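Local coordinates for alpha-l-arabinofuranosidase domain protein (Thermotoga maritima, PDB 4ATW) that hydrolyses alpha-L-arabinofuranosidic bonds, probably removing terminal arabinofuranosyl units from plant polysaccharides and their fragments, as a heat-stable glycoside hydrolase, at residues A118-S123 / Y162-W167; I205-V210 / V228-S233; D52-V57 / I110-E115; A190-T195 / L222-D227. One frame throughout, in Å; residues are numbered along the deposited sequence.

Contact 1. Residues A118-S123 / Y162-W167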
# COMPACT_ATOMS: atom_id res chain seq x y z
N ALA A 118 -0.83 12.64 -5.58
CA ALA A 118 -0.62 11.22 -5.78
C ALA A 118 -0.80 10.87 -7.24
O ALA A 118 -1.60 11.46 -7.95
CB ALA A 118 -1.58 10.41 -4.93
N GLU A 119 -0.03 9.91 -7.68
CA GLU A 119 -0.06 9.46 -9.04
C GLU A 119 -1.22 8.44 -9.05
O GLU A 119 -1.26 7.50 -8.25
CB GLU A 119 1.31 8.82 -9.34
CG GLU A 119 1.58 8.64 -10.77
CD GLU A 119 1.71 9.95 -11.45
OE1 GLU A 119 2.69 10.65 -11.14
OE2 GLU A 119 0.81 10.27 -12.28
N PRO A 120 -2.19 8.65 -9.95
CA PRO A 120 -3.31 7.70 -10.00
C PRO A 120 -2.86 6.36 -10.54
O PRO A 120 -1.99 6.29 -11.44
CB PRO A 120 -4.29 8.39 -10.93
CG PRO A 120 -3.32 9.01 -11.94
CD PRO A 120 -2.22 9.60 -11.08
N TYR A 121 -3.45 5.31 -9.98
CA TYR A 121 -3.20 3.90 -10.33
C TYR A 121 -4.60 3.37 -10.56
O TYR A 121 -5.32 3.14 -9.61
CB TYR A 121 -2.55 3.21 -9.14
CG TYR A 121 -2.34 1.71 -9.23
CD1 TYR A 121 -2.66 0.99 -10.39
CD2 TYR A 121 -1.88 1.00 -8.13
CE1 TYR A 121 -2.53 -0.42 -10.43
CE2 TYR A 121 -1.74 -0.39 -8.16
CZ TYR A 121 -2.08 -1.10 -9.31
OH TYR A 121 -2.05 -2.50 -9.30
N ILE A 122 -5.02 3.19 -11.80
CA ILE A 122 -6.37 2.74 -12.10
C ILE A 122 -6.35 1.29 -12.50
O ILE A 122 -5.40 0.85 -13.15
CB ILE A 122 -6.97 3.51 -13.27
CG1 ILE A 122 -7.34 4.94 -12.85
CG2 ILE A 122 -8.15 2.76 -13.80
CD1 ILE A 122 -7.62 5.87 -13.99
N SER A 123 -7.39 0.55 -12.13
CA SER A 123 -7.43 -0.87 -12.49
C SER A 123 -8.68 -1.12 -13.32
O SER A 123 -9.77 -0.72 -12.93
CB SER A 123 -7.40 -1.75 -11.25
OG SER A 123 -8.43 -1.41 -10.34
N TYR A 162 -4.72 13.43 -18.28
CA TYR A 162 -4.31 13.02 -16.94
C TYR A 162 -2.97 12.27 -16.88
O TYR A 162 -2.18 12.43 -15.94
CB TYR A 162 -5.39 12.13 -16.33
CG TYR A 162 -6.76 12.76 -16.23
CD1 TYR A 162 -6.91 14.12 -16.16
CD2 TYR A 162 -7.91 11.98 -16.20
CE1 TYR A 162 -8.17 14.71 -16.08
CE2 TYR A 162 -9.16 12.55 -16.10
CZ TYR A 162 -9.28 13.93 -16.04
OH TYR A 162 -10.49 14.55 -15.92
N ASN A 163 -2.76 11.41 -17.87
CA ASN A 163 -1.56 10.62 -17.92
C ASN A 163 -1.44 9.64 -16.75
O ASN A 163 -0.49 9.67 -15.99
CB ASN A 163 -0.35 11.53 -17.93
CG ASN A 163 0.92 10.77 -18.08
OD1 ASN A 163 0.97 9.84 -18.90
ND2 ASN A 163 1.95 11.12 -17.30
N VAL A 164 -2.42 8.76 -16.61
CA VAL A 164 -2.40 7.77 -15.54
C VAL A 164 -1.31 6.81 -15.93
O VAL A 164 -1.38 6.19 -17.00
CB VAL A 164 -3.77 7.04 -15.44
CG1 VAL A 164 -3.78 6.03 -14.31
CG2 VAL A 164 -4.88 8.08 -15.21
N LYS A 165 -0.29 6.67 -15.07
CA LYS A 165 0.86 5.81 -15.37
C LYS A 165 0.76 4.34 -14.99
O LYS A 165 1.46 3.50 -15.57
CB LYS A 165 2.11 6.40 -14.69
CG LYS A 165 2.33 7.87 -14.99
CD LYS A 165 3.54 8.37 -14.28
CE LYS A 165 3.72 9.87 -14.45
NZ LYS A 165 4.94 10.39 -13.70
N PHE A 166 -0.08 4.01 -14.03
CA PHE A 166 -0.18 2.64 -13.60
C PHE A 166 -1.53 2.04 -13.94
O PHE A 166 -2.56 2.59 -13.58
CB PHE A 166 0.02 2.55 -12.08
CG PHE A 166 1.36 3.05 -11.60
CD1 PHE A 166 1.60 4.41 -11.45
CD2 PHE A 166 2.37 2.17 -11.28
CE1 PHE A 166 2.84 4.88 -10.99
CE2 PHE A 166 3.61 2.63 -10.82
CZ PHE A 166 3.84 3.99 -10.68
N TRP A 167 -1.54 0.90 -14.61
CA TRP A 167 -2.82 0.27 -14.91
C TRP A 167 -2.89 -1.15 -14.41
O TRP A 167 -2.08 -1.97 -14.79
CB TRP A 167 -3.13 0.32 -16.40
CG TRP A 167 -3.37 1.72 -16.90
CD1 TRP A 167 -2.43 2.64 -17.23
CD2 TRP A 167 -4.64 2.38 -17.04
NE1 TRP A 167 -3.01 3.82 -17.57
CE2 TRP A 167 -4.37 3.69 -17.46
CE3 TRP A 167 -5.96 1.98 -16.85
CZ2 TRP A 167 -5.39 4.62 -17.69
CZ3 TRP A 167 -6.97 2.89 -17.08
CH2 TRP A 167 -6.68 4.20 -17.50

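Contact 2. Residues I205-V210 / V228-S233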
# COMPACT_ATOMS: atom_id res chain seq x y z
N ILE A 205 2.72 3.44 -20.32
CA ILE A 205 2.14 2.86 -19.12
C ILE A 205 2.79 1.59 -18.55
O ILE A 205 3.45 0.80 -19.23
CB ILE A 205 0.65 2.57 -19.30
CG1 ILE A 205 0.42 1.54 -20.39
CG2 ILE A 205 -0.05 3.86 -19.63
CD1 ILE A 205 -1.06 1.22 -20.62
N LYS A 206 2.59 1.42 -17.25
CA LYS A 206 3.08 0.27 -16.55
C LYS A 206 1.84 -0.60 -16.30
O LYS A 206 0.77 -0.11 -15.85
CB LYS A 206 3.69 0.70 -15.23
CG LYS A 206 4.84 1.66 -15.33
CD LYS A 206 6.03 0.99 -15.95
CE LYS A 206 7.32 1.63 -15.49
NZ LYS A 206 8.55 0.91 -15.97
N ALA A 207 1.98 -1.89 -16.58
CA ALA A 207 0.90 -2.85 -16.36
C ALA A 207 1.14 -3.81 -15.17
O ALA A 207 2.20 -4.41 -15.04
CB ALA A 207 0.72 -3.65 -17.62
N ILE A 208 0.15 -3.96 -14.29
CA ILE A 208 0.25 -4.86 -13.15
C ILE A 208 -0.77 -5.99 -13.40
O ILE A 208 -2.02 -5.77 -13.43
CB ILE A 208 -0.13 -4.17 -11.85
CG1 ILE A 208 0.76 -2.96 -11.59
CG2 ILE A 208 0.01 -5.11 -10.73
CD1 ILE A 208 0.33 -1.67 -12.38
N ALA A 209 -0.23 -7.21 -13.58
CA ALA A 209 -1.04 -8.40 -13.86
C ALA A 209 -1.40 -9.10 -12.58
O ALA A 209 -0.68 -9.06 -11.62
CB ALA A 209 -0.29 -9.34 -14.77
N VAL A 210 -2.54 -9.75 -12.57
CA VAL A 210 -2.98 -10.41 -11.39
C VAL A 210 -2.18 -11.62 -11.06
O VAL A 210 -2.13 -12.57 -11.84
CB VAL A 210 -4.38 -10.87 -11.52
CG1 VAL A 210 -4.86 -11.36 -10.16
CG2 VAL A 210 -5.23 -9.75 -12.05
N VAL A 228 5.41 -8.27 -21.73
CA VAL A 228 4.69 -7.02 -21.82
C VAL A 228 4.18 -6.44 -20.53
O VAL A 228 3.90 -5.25 -20.48
CB VAL A 228 3.46 -7.10 -22.76
CG1 VAL A 228 3.87 -7.56 -24.15
CG2 VAL A 228 2.42 -7.98 -22.15
N ILE A 229 4.02 -7.24 -19.51
CA ILE A 229 3.53 -6.68 -18.26
C ILE A 229 4.76 -6.15 -17.52
O ILE A 229 5.88 -6.52 -17.86
CB ILE A 229 2.82 -7.74 -17.46
CG1 ILE A 229 3.80 -8.82 -17.02
CG2 ILE A 229 1.75 -8.37 -18.32
CD1 ILE A 229 3.10 -9.99 -16.38
N ASP A 230 4.57 -5.27 -16.53
CA ASP A 230 5.69 -4.70 -15.78
C ASP A 230 5.78 -5.19 -14.35
O ASP A 230 6.84 -5.12 -13.74
CB ASP A 230 5.59 -3.21 -15.81
CG ASP A 230 5.56 -2.67 -17.21
OD1 ASP A 230 6.63 -2.68 -17.84
OD2 ASP A 230 4.48 -2.26 -17.70
N PHE A 231 4.66 -5.68 -13.82
CA PHE A 231 4.60 -6.21 -12.47
C PHE A 231 3.66 -7.38 -12.44
O PHE A 231 2.94 -7.66 -13.40
CB PHE A 231 4.03 -5.19 -11.50
CG PHE A 231 4.77 -3.91 -11.46
CD1 PHE A 231 4.62 -2.95 -12.45
CD2 PHE A 231 5.62 -3.63 -10.39
CE1 PHE A 231 5.29 -1.75 -12.37
CE2 PHE A 231 6.30 -2.42 -10.31
CZ PHE A 231 6.13 -1.49 -11.30
N ILE A 232 3.66 -8.06 -11.30
CA ILE A 232 2.74 -9.16 -11.08
C ILE A 232 2.28 -8.85 -9.67
O ILE A 232 3.07 -8.64 -8.76
CB ILE A 232 3.39 -10.55 -11.22
CG1 ILE A 232 2.36 -11.60 -10.84
CG2 ILE A 232 4.63 -10.66 -10.37
CD1 ILE A 232 2.71 -12.99 -11.36
N SER A 233 0.97 -8.72 -9.56
CA SER A 233 0.27 -8.35 -8.34
C SER A 233 0.33 -9.40 -7.26
O SER A 233 0.29 -10.59 -7.57
CB SER A 233 -1.18 -8.02 -8.72
OG SER A 233 -2.03 -7.89 -7.61

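Contact 3. Residues D52-V57 / I110-E115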
# COMPACT_ATOMS: atom_id res chain seq x y z
N ASP A 52 -11.17 17.26 6.62
CA ASP A 52 -10.47 16.68 7.75
C ASP A 52 -9.73 15.44 7.38
O ASP A 52 -8.70 15.15 7.99
CB ASP A 52 -11.42 16.41 8.91
CG ASP A 52 -12.56 15.52 8.54
OD1 ASP A 52 -13.00 15.55 7.35
OD2 ASP A 52 -13.01 14.81 9.46
N VAL A 53 -10.26 14.73 6.37
CA VAL A 53 -9.64 13.50 5.83
C VAL A 53 -8.51 13.94 4.88
O VAL A 53 -7.37 13.43 4.89
CB VAL A 53 -10.69 12.65 5.06
CG1 VAL A 53 -10.01 11.65 4.17
CG2 VAL A 53 -11.58 11.90 6.06
N LEU A 54 -8.84 14.94 4.08
CA LEU A 54 -7.92 15.49 3.13
C LEU A 54 -6.60 15.87 3.79
O LEU A 54 -5.54 15.72 3.19
CB LEU A 54 -8.57 16.69 2.46
CG LEU A 54 -8.19 16.98 1.01
CD1 LEU A 54 -7.79 15.70 0.32
CD2 LEU A 54 -9.39 17.59 0.31
N GLU A 55 -6.64 16.35 5.04
CA GLU A 55 -5.40 16.74 5.73
C GLU A 55 -4.63 15.52 6.11
O GLU A 55 -3.47 15.37 5.73
CB GLU A 55 -5.67 17.49 7.00
CG GLU A 55 -6.30 18.80 6.80
CD GLU A 55 -6.48 19.49 8.10
OE1 GLU A 55 -5.91 18.95 9.10
OE2 GLU A 55 -7.17 20.54 8.13
N ALA A 56 -5.29 14.66 6.88
CA ALA A 56 -4.67 13.43 7.33
C ALA A 56 -4.00 12.71 6.17
O ALA A 56 -2.94 12.10 6.35
CB ALA A 56 -5.71 12.54 7.95
N VAL A 57 -4.59 12.81 4.98
CA VAL A 57 -4.03 12.15 3.79
C VAL A 57 -2.80 12.86 3.23
O VAL A 57 -1.85 12.21 2.76
CB VAL A 57 -5.11 12.01 2.68
CG1 VAL A 57 -4.47 11.62 1.34
CG2 VAL A 57 -6.15 10.97 3.09
N ILE A 110 -9.28 11.48 -10.26
CA ILE A 110 -8.07 12.17 -10.69
C ILE A 110 -7.95 13.52 -9.97
O ILE A 110 -6.84 13.94 -9.63
CB ILE A 110 -8.06 12.41 -12.22
CG1 ILE A 110 -8.07 11.08 -12.96
CG2 ILE A 110 -6.83 13.20 -12.64
CD1 ILE A 110 -6.83 10.24 -12.75
N GLU A 111 -9.08 14.20 -9.73
CA GLU A 111 -9.04 15.48 -9.03
C GLU A 111 -8.50 15.20 -7.65
O GLU A 111 -7.51 15.79 -7.27
CB GLU A 111 -10.42 16.09 -8.93
CG GLU A 111 -10.35 17.59 -8.72
CD GLU A 111 -11.18 18.38 -9.75
OE1 GLU A 111 -12.43 18.42 -9.62
OE2 GLU A 111 -10.57 18.94 -10.69
N TYR A 112 -9.10 14.27 -6.93
CA TYR A 112 -8.62 13.91 -5.60
C TYR A 112 -7.12 13.56 -5.62
O TYR A 112 -6.38 13.87 -4.68
CB TYR A 112 -9.41 12.74 -5.03
CG TYR A 112 -9.36 12.64 -3.51
CD1 TYR A 112 -8.32 12.01 -2.85
CD2 TYR A 112 -10.36 13.22 -2.74
CE1 TYR A 112 -8.26 11.95 -1.47
CE2 TYR A 112 -10.32 13.17 -1.37
CZ TYR A 112 -9.27 12.55 -0.72
OH TYR A 112 -9.26 12.61 0.69
N CYS A 113 -6.67 12.90 -6.68
CA CYS A 113 -5.26 12.55 -6.76
C CYS A 113 -4.40 13.79 -6.88
O CYS A 113 -3.42 13.97 -6.15
CB CYS A 113 -4.98 11.64 -7.93
SG CYS A 113 -5.52 10.04 -7.59
N ARG A 114 -4.78 14.63 -7.82
CA ARG A 114 -4.10 15.87 -8.06
C ARG A 114 -3.93 16.61 -6.71
O ARG A 114 -2.81 16.95 -6.31
CB ARG A 114 -4.92 16.71 -9.04
CG ARG A 114 -4.18 17.11 -10.31
CD ARG A 114 -4.12 16.02 -11.41
NE ARG A 114 -3.03 15.05 -11.22
CZ ARG A 114 -2.60 14.21 -12.15
NH1 ARG A 114 -3.15 14.20 -13.37
NH2 ARG A 114 -1.59 13.40 -11.86
N GLU A 115 -5.05 16.82 -6.01
CA GLU A 115 -5.08 17.52 -4.73
C GLU A 115 -4.15 16.98 -3.67
O GLU A 115 -3.61 17.76 -2.89
CB GLU A 115 -6.49 17.54 -4.17
CG GLU A 115 -6.63 18.34 -2.89
CD GLU A 115 -6.57 19.87 -3.09
OE1 GLU A 115 -6.69 20.37 -4.23
OE2 GLU A 115 -6.41 20.57 -2.06

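Contact 4. Residues A190-T195 / L222-D227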
# COMPACT_ATOMS: atom_id res chain seq x y z
N ALA A 190 -5.50 -13.58 -21.56
CA ALA A 190 -6.21 -12.30 -21.62
C ALA A 190 -5.32 -11.13 -21.18
O ALA A 190 -5.34 -10.06 -21.80
CB ALA A 190 -7.47 -12.35 -20.77
N ALA A 191 -4.56 -11.33 -20.11
CA ALA A 191 -3.66 -10.28 -19.63
C ALA A 191 -2.76 -9.84 -20.73
O ALA A 191 -2.47 -8.65 -20.85
CB ALA A 191 -2.81 -10.77 -18.50
N LYS A 192 -2.29 -10.79 -21.53
CA LYS A 192 -1.44 -10.44 -22.63
C LYS A 192 -2.21 -9.60 -23.64
O LYS A 192 -1.70 -8.61 -24.08
CB LYS A 192 -0.87 -11.65 -23.33
CG LYS A 192 0.13 -11.28 -24.40
CD LYS A 192 0.55 -12.52 -25.17
CE LYS A 192 1.66 -12.29 -26.19
NZ LYS A 192 2.96 -11.84 -25.53
N GLU A 193 -3.44 -9.98 -24.01
CA GLU A 193 -4.23 -9.20 -24.97
C GLU A 193 -4.48 -7.79 -24.51
O GLU A 193 -4.32 -6.85 -25.30
CB GLU A 193 -5.58 -9.83 -25.24
CG GLU A 193 -5.64 -10.64 -26.56
CD GLU A 193 -5.84 -9.80 -27.82
OE1 GLU A 193 -6.83 -9.04 -27.90
OE2 GLU A 193 -4.99 -9.92 -28.73
N TYR A 194 -4.88 -7.61 -23.25
CA TYR A 194 -5.10 -6.25 -22.79
C TYR A 194 -3.80 -5.45 -22.75
O TYR A 194 -3.75 -4.28 -23.15
CB TYR A 194 -5.72 -6.22 -21.42
CG TYR A 194 -7.20 -6.47 -21.37
CD1 TYR A 194 -7.68 -7.78 -21.34
CD2 TYR A 194 -8.11 -5.42 -21.30
CE1 TYR A 194 -9.04 -8.04 -21.21
CE2 TYR A 194 -9.47 -5.67 -21.19
CZ TYR A 194 -9.92 -6.99 -21.14
OH TYR A 194 -11.24 -7.32 -20.94
N THR A 195 -2.75 -6.06 -22.22
CA THR A 195 -1.49 -5.34 -22.17
C THR A 195 -0.87 -5.12 -23.55
O THR A 195 -0.28 -4.08 -23.77
CB THR A 195 -0.51 -6.06 -21.29
OG1 THR A 195 -1.19 -6.47 -20.10
CG2 THR A 195 0.68 -5.15 -20.95
N LEU A 222 3.15 -15.15 -15.99
CA LEU A 222 4.46 -14.66 -16.38
C LEU A 222 4.86 -15.25 -17.72
O LEU A 222 5.48 -14.57 -18.55
CB LEU A 222 5.49 -15.02 -15.33
CG LEU A 222 5.24 -14.26 -14.03
CD1 LEU A 222 5.67 -15.08 -12.85
CD2 LEU A 222 6.02 -12.97 -14.11
N GLN A 223 4.50 -16.51 -17.94
CA GLN A 223 4.89 -17.18 -19.17
C GLN A 223 4.21 -16.64 -20.41
O GLN A 223 4.76 -16.65 -21.47
CB GLN A 223 4.58 -18.66 -19.04
CG GLN A 223 5.80 -19.52 -18.88
CD GLN A 223 5.47 -20.88 -18.34
OE1 GLN A 223 4.41 -21.45 -18.62
NE2 GLN A 223 6.39 -21.43 -17.55
N GLU A 224 3.00 -16.15 -20.23
CA GLU A 224 2.21 -15.63 -21.33
C GLU A 224 2.44 -14.13 -21.59
O GLU A 224 2.69 -13.72 -22.71
CB GLU A 224 0.73 -15.88 -21.04
CG GLU A 224 -0.14 -15.81 -22.25
CD GLU A 224 0.21 -16.90 -23.28
OE1 GLU A 224 1.15 -17.70 -23.02
OE2 GLU A 224 -0.45 -16.95 -24.36
N ALA A 225 2.38 -13.33 -20.54
CA ALA A 225 2.54 -11.90 -20.69
C ALA A 225 3.85 -11.35 -20.17
O ALA A 225 4.00 -10.14 -20.08
CB ALA A 225 1.37 -11.20 -20.00
N GLY A 226 4.78 -12.24 -19.85
CA GLY A 226 6.08 -11.83 -19.33
C GLY A 226 6.94 -10.87 -20.16
O GLY A 226 7.93 -10.32 -19.66
N ASP A 227 6.55 -10.66 -21.41
CA ASP A 227 7.27 -9.76 -22.29
C ASP A 227 6.54 -8.42 -22.41
O ASP A 227 7.01 -7.51 -23.12
CB ASP A 227 7.40 -10.38 -23.69
CG ASP A 227 6.05 -10.77 -24.29
OD1 ASP A 227 5.10 -11.02 -23.51
OD2 ASP A 227 5.94 -10.84 -25.53

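Contact 1. Residues A118-S123 / Y162-W167
Neighbouring parallel strands of a (beta/alpha)8 barrel, the catalytic fold expected of an arabinofuranosidase of this type, meet here, and the pair is a good example of how a barrel wall sorts its side chains. Tyr121 is in register with Phe166 and Ile122 with Trp167. Ile122 N donates to Phe166 O over 3.1 Å, in the carbonyl plane.

Ile122 repays following outward. Its CB stands over one face of the Trp167 indole, 4.2 Å from the centroid of the six-membered ring, in a CH-pi contact. From there the two branches part: CG2, anti to the backbone N, runs to the ring rim at CZ3, whereas CG1, anti to the carbonyl carbon (chi1 -73°), heads for Val164. The terminal CD1 closes on Val164 CG2 at 3.7 Å. That same methyl of Val164 also meets Pro120 CG, and helix 131-141 packs on this outer layer through Trp137, Leu138 and Cys141.

On the other face, Phe166 CB touches Tyr121 CD1 at 3.5 Å, and the tyrosine hydroxyl is hydrogen-bonded to Asp280. Glu119 lays CG against the Phe166 ring edge, in its plane, before bending at chi2 toward a loose salt bridge, OE1 to Lys165 NZ at 3.4 Å. The indole is tethered too: Trp167 NE1 donates to Val164 O over 2.9 Å, arriving from above the carbonyl plane.

Contact 2. Residues I205-V210 / V228-S233
Asp230 shows how a side chain can prolong the backbone pairing of two parallel strands. With CG anti to its carbonyl carbon (chi1 -57°), the carboxylate reaches Ala207, whose N donates to OD2 over 2.8 Å along the anti lone pair. Lys206, bent at chi2, crosses Asp230 at about a right angle, its CD 3.9 Å from Asp230 CG. An alanine here in place of Asp230 would lose the bond to Ala207 N and the salt bridges to Lys199 and Arg273, and would probably loosen the strand entry. Ala207 O accepts from Asp230 N and Phe231 N, and Ser233 N donates to Ala209 O over 2.7 Å.

Ile208 and Phe231 share the same first torsion and lie side by side, CG1 of the isoleucine 4.0 Å from CD1 of the ring. On the opposite face Ile229, its CG1 in the crowded position between N and carbonyl carbon, brings CD1 to 3.8 Å from Ala209 CB. Ser233 holds OG anti to the backbone N, hydrogen-bonded to Asp280.

Strands 206-209 and 231-238 with helix 215-225 form a beta-alpha-beta unit: Ala209 and Ile232 pack under that helix, Ala207 meets helix 184-196, as Ala209 does too, while Ile208 and Phe231 touch Ala278 of strand 276-284.

Contact 3. Residues D52-V57 / I110-E115
Helices 52-57 and 110-115 cross at -53° with their axes 11.7 Å apart, and their closest CA atoms, those of Leu54 and Glu115, are still separated by 8.6 Å. Long side chains must bridge this gap, and one tyrosine does most of it. Tyr112 has CG anti to its backbone N (chi1 -158°), a torsion that swings the ring away from its own helix and carries the hydroxyl end across to the other.

Leu54 comes out to meet it tip to tip: CD1 lies 3.4 Å from Tyr112 OH and 3.6 Å from Tyr112 CZ, so the methyl group sits at the hydroxyl end of the ring. Val53 approaches crosswise, its CG1, anti to the backbone N, 3.7 Å from the same OH. Val57 CG2, one turn later, is a more distant neighbour of that hydroxyl at 4.3 Å. Three aliphatic side chains of one helix thus gather at the tyrosine tip, and no hydrogen bond joins the two segments. Leu54 CD2 also skirts Glu115 CG, while the Glu115 carboxylate forms salt bridges to Arg47 and Lys58.

Phe49 adds an edge-to-face partner for the Tyr112 ring. Both helices belong to the helical layer around the (beta/alpha)8 barrel, each preceding its strand, 64-67 or 119-123; Cys113 and Ile110 lean on Pro120 of the latter, whereas Val53 and Ala56 pack against strands 334-337 and 340-343.

Contact 4. Residues A190-T195 / L222-D227
Apolar packing between helix 184-196 and the C-terminal part of helix 215-225, successive helices packed side by side in the outer layer of the (beta/alpha)8 barrel, rests chiefly on one methyl group. Ala225 points it at the facing helix, where CB lies 3.9 Å from Lys192 CA and 4.0 Å from Lys192 CB; Ala191 CB is a looser neighbour. With only a methyl on Ala225, the CA atoms of Lys192 and Ala225 come to 4.7 Å.

The polar part belongs to Lys192. Its CG is anti to the backbone N and the chain runs extended past Glu224 O, which lies 3.5 Å from CD, until the last torsion (chi4 63°) turns the amino group aside. NZ then forms a salt bridge with Asp227, 3.1 Å from OD1 and equally far from OD2, and adds a weak hydrogen bond to Glu224 O. Asp227 offers its carboxylate from the crowded first torsion (chi1 55°), crossing the lysine at about a right angle. A methionine in place of Lys192 would lose the salt bridge and the weak bond, and would probably leave the two helices less firmly joined.

Chemically, the ammonium group sits between a carboxylate and a backbone carbonyl, surroundings likely to favour its charged form.

All four contacts belong to one parallel barrel and its surrounding helices. Contact 3 closes first along the chain, then contact 1; contacts 4 and 2 follow with their segments interleaved. Contacts 1 and 2, centres about 13 Å apart, adjoin in the sheet: strands 166-169 and 206-209 are neighbours, probably hydrogen-bonded through Trp167 N and Lys206 O. Contact 3, about 15 Å from contact 1 centre to centre, sits in the helical layer outside it, helix 106-116 leading into strand 119-123. Between centres again, contact 4 lies about 9 Å from contact 2, which it backs through Thr195 and Leu222, but about 34 Å from contact 3. Strand pairing and helix packing thus tie together successive sectors of the barrel.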